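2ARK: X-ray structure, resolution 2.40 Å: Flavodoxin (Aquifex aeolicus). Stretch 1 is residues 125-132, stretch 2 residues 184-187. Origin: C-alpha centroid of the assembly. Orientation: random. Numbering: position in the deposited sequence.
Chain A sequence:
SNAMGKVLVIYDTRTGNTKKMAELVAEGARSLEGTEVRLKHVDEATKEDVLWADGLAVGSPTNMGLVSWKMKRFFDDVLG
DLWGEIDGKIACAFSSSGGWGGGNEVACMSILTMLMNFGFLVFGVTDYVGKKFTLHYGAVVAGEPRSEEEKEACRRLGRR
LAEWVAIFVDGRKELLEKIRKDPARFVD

Stretch 1 125-132: VTDYVGKK
Stretch 2 184-187: ARFV

Packing of residues 184-187, near the C-terminus of the chain, against residues 125-132 of the flavodoxin from Aquifex aeolicus. Residues 125-128 form a weakly bonded strand; the chain turns a corner at V129 (phi/psi -109/-12), passes through an extended G130 (-150/163), and continues as loop. A184 and R185 (-62/-18 and -67/-13) finish a 3-10 segment that begins earlier, after which F186 opens out to -133/103. The two backbones meet at a single beta bridge between Y128 and F186, whose CA atoms are 4.6 Å apart; D127 CA lies 4.8 Å from R185 CA, and G130 CA 5.5 Å from V187 CA, so both numberings rise together and the bridge is parallel in direction.

Two backbone bonds, both made by Y128, straddle F186. Y128 N donates to R185 O at 2.8 Å, but the N-H...O angle of 120° makes this bond weak. V187 N donates to Y128 O at 3.1 Å and 154°, a better-aligned bond. The two carbonyls are brought close by this arrangement: Y128 O and R185 O stand 3.0 Å apart, two acceptors with no hydrogen bond between them. Water 1 donates to Y128 O at 2.7 Å and to A184 O at 2.6 Å. Y128 O therefore accepts from both V187 N and the water, while the water also ties the 3-10 segment to the strand.

The polar side chains gather around R185, whose rotamer is m, t, p with chi4 at -145°. D127, at phi/psi -41/132 with chi1 m and chi2 18°, starts sideways, but its carboxylate comes nearer. R185 NE donates to D127 OD1 at 2.9 Å and 167°, the nearly straight bond at the heart of a salt bridge; R185 NH1 adds a weak bond to the same OD1, at 3.4 Å and 137°. NH1 also donates weakly to T126 OG1, at 2.7 Å and 122°, the threonine pointing toward the other stretch with chi1 p. OD1 and OG1 both lie at the edge of the guanidinium, near its plane, where its N-H groups can reach them. D127 OD2 and R185 NH2 are satisfied elsewhere in the structure, where T126 OG1, D127 OD1 and R185 NH1 also have partners.

F186 (chi1 m, chi2 97°) brings its ring against the strand backbone at an oblique angle: CE2 is 3.4 Å from T126 O and 3.8 Å from D127 CA, and CD2 is 3.6 Å from Y128 N. Its apolar side-chain contact is with Y128 (chi1 -87°, chi2 66°), whose CD1 lies 4.1 Å from F186 CD2 in an oblique approach; the end of the tyrosine leads away. V187 (chi1 t) points toward the corner and packs on backbone: CG2 is 3.7 Å from V129 O, and CG1 is 3.9 Å from G130 C and 3.7 Å from K131 N. V129 and K131 direct their CB atoms away. The contact buries 393 Å², both sides summed.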

# COMPACT_ATOMS: atom_id res chain seq x y z
N VAL A 125 4.76 -14.74 5.25
CA VAL A 125 5.61 -15.94 5.32
C VAL A 125 6.57 -16.07 4.17
O VAL A 125 6.20 -15.94 3.02
CB VAL A 125 4.75 -17.24 5.45
CG1 VAL A 125 5.63 -18.46 5.43
CG2 VAL A 125 3.93 -17.21 6.72
N THR A 126 7.83 -16.33 4.49
CA THR A 126 8.88 -16.48 3.47
C THR A 126 8.82 -17.83 2.75
O THR A 126 9.17 -17.93 1.58
CB THR A 126 10.27 -16.36 4.09
OG1 THR A 126 10.32 -17.14 5.27
CG2 THR A 126 10.60 -14.89 4.44
N ASP A 127 8.39 -18.86 3.46
CA ASP A 127 8.34 -20.23 2.93
C ASP A 127 7.84 -20.32 1.50
O ASP A 127 6.84 -19.72 1.14
CB ASP A 127 7.45 -21.13 3.80
CG ASP A 127 7.93 -21.20 5.22
OD1 ASP A 127 8.73 -20.31 5.62
OD2 ASP A 127 7.52 -22.15 5.91
N TYR A 128 8.58 -21.08 0.69
CA TYR A 128 8.07 -21.55 -0.57
C TYR A 128 7.50 -22.95 -0.40
O TYR A 128 8.15 -23.90 0.04
CB TYR A 128 9.12 -21.57 -1.64
CG TYR A 128 9.27 -20.27 -2.37
CD1 TYR A 128 9.73 -19.12 -1.71
CD2 TYR A 128 9.00 -20.20 -3.74
CE1 TYR A 128 9.91 -17.91 -2.40
CE2 TYR A 128 9.19 -19.01 -4.45
CZ TYR A 128 9.64 -17.87 -3.76
OH TYR A 128 9.83 -16.72 -4.46
N VAL A 129 6.25 -23.03 -0.78
CA VAL A 129 5.41 -24.12 -0.46
C VAL A 129 5.24 -24.85 -1.80
O VAL A 129 4.80 -25.99 -1.88
CB VAL A 129 4.17 -23.45 0.16
CG1 VAL A 129 2.92 -23.58 -0.69
CG2 VAL A 129 4.06 -23.76 1.65
N GLY A 130 5.67 -24.17 -2.85
CA GLY A 130 5.77 -24.72 -4.19
C GLY A 130 6.91 -23.99 -4.89
O GLY A 130 7.34 -22.92 -4.45
N LYS A 131 7.41 -24.57 -5.97
CA LYS A 131 8.60 -24.07 -6.66
C LYS A 131 8.45 -22.57 -6.99
O LYS A 131 9.41 -21.81 -6.88
CB LYS A 131 8.81 -24.89 -7.93
CG LYS A 131 10.21 -24.94 -8.45
CD LYS A 131 10.27 -26.06 -9.49
CE LYS A 131 11.63 -26.77 -9.54
NZ LYS A 131 11.46 -28.10 -10.12
N LYS A 132 7.24 -22.18 -7.40
CA LYS A 132 6.89 -20.79 -7.70
C LYS A 132 5.67 -20.34 -6.88
O LYS A 132 4.82 -19.59 -7.36
CB LYS A 132 6.59 -20.64 -9.20
CG LYS A 132 7.80 -20.73 -10.06
CD LYS A 132 7.58 -20.18 -11.46
CE LYS A 132 8.95 -19.75 -12.06
NZ LYS A 132 9.72 -18.78 -11.14
N ALA A 184 12.89 -27.82 4.81
CA ALA A 184 11.56 -28.06 4.25
C ALA A 184 10.75 -26.78 3.91
O ALA A 184 9.78 -26.85 3.14
CB ALA A 184 10.75 -28.96 5.18
N ARG A 185 11.13 -25.64 4.47
CA ARG A 185 10.42 -24.37 4.24
C ARG A 185 10.56 -23.87 2.80
O ARG A 185 9.84 -22.96 2.37
CB ARG A 185 10.90 -23.30 5.23
CG ARG A 185 10.47 -23.51 6.66
CD ARG A 185 11.21 -22.59 7.57
NE ARG A 185 11.07 -21.20 7.11
CZ ARG A 185 11.99 -20.24 7.18
NH1 ARG A 185 11.68 -19.05 6.70
NH2 ARG A 185 13.21 -20.46 7.70
N PHE A 186 11.48 -24.47 2.05
CA PHE A 186 11.76 -24.03 0.68
C PHE A 186 11.82 -25.19 -0.29
O PHE A 186 12.80 -25.94 -0.33
CB PHE A 186 13.02 -23.15 0.66
CG PHE A 186 12.90 -21.95 1.54
CD1 PHE A 186 13.42 -21.96 2.84
CD2 PHE A 186 12.17 -20.84 1.10
CE1 PHE A 186 13.26 -20.87 3.69
CE2 PHE A 186 12.00 -19.76 1.93
CZ PHE A 186 12.54 -19.76 3.24
N VAL A 187 10.73 -25.33 -1.04
CA VAL A 187 10.57 -26.37 -2.03
C VAL A 187 11.48 -26.16 -3.25
O VAL A 187 12.20 -27.08 -3.67
CB VAL A 187 9.12 -26.46 -2.49
CG1 VAL A 187 9.02 -27.13 -3.86
CG2 VAL A 187 8.29 -27.21 -1.45
O HOH W 1 7.81 -25.40 2.22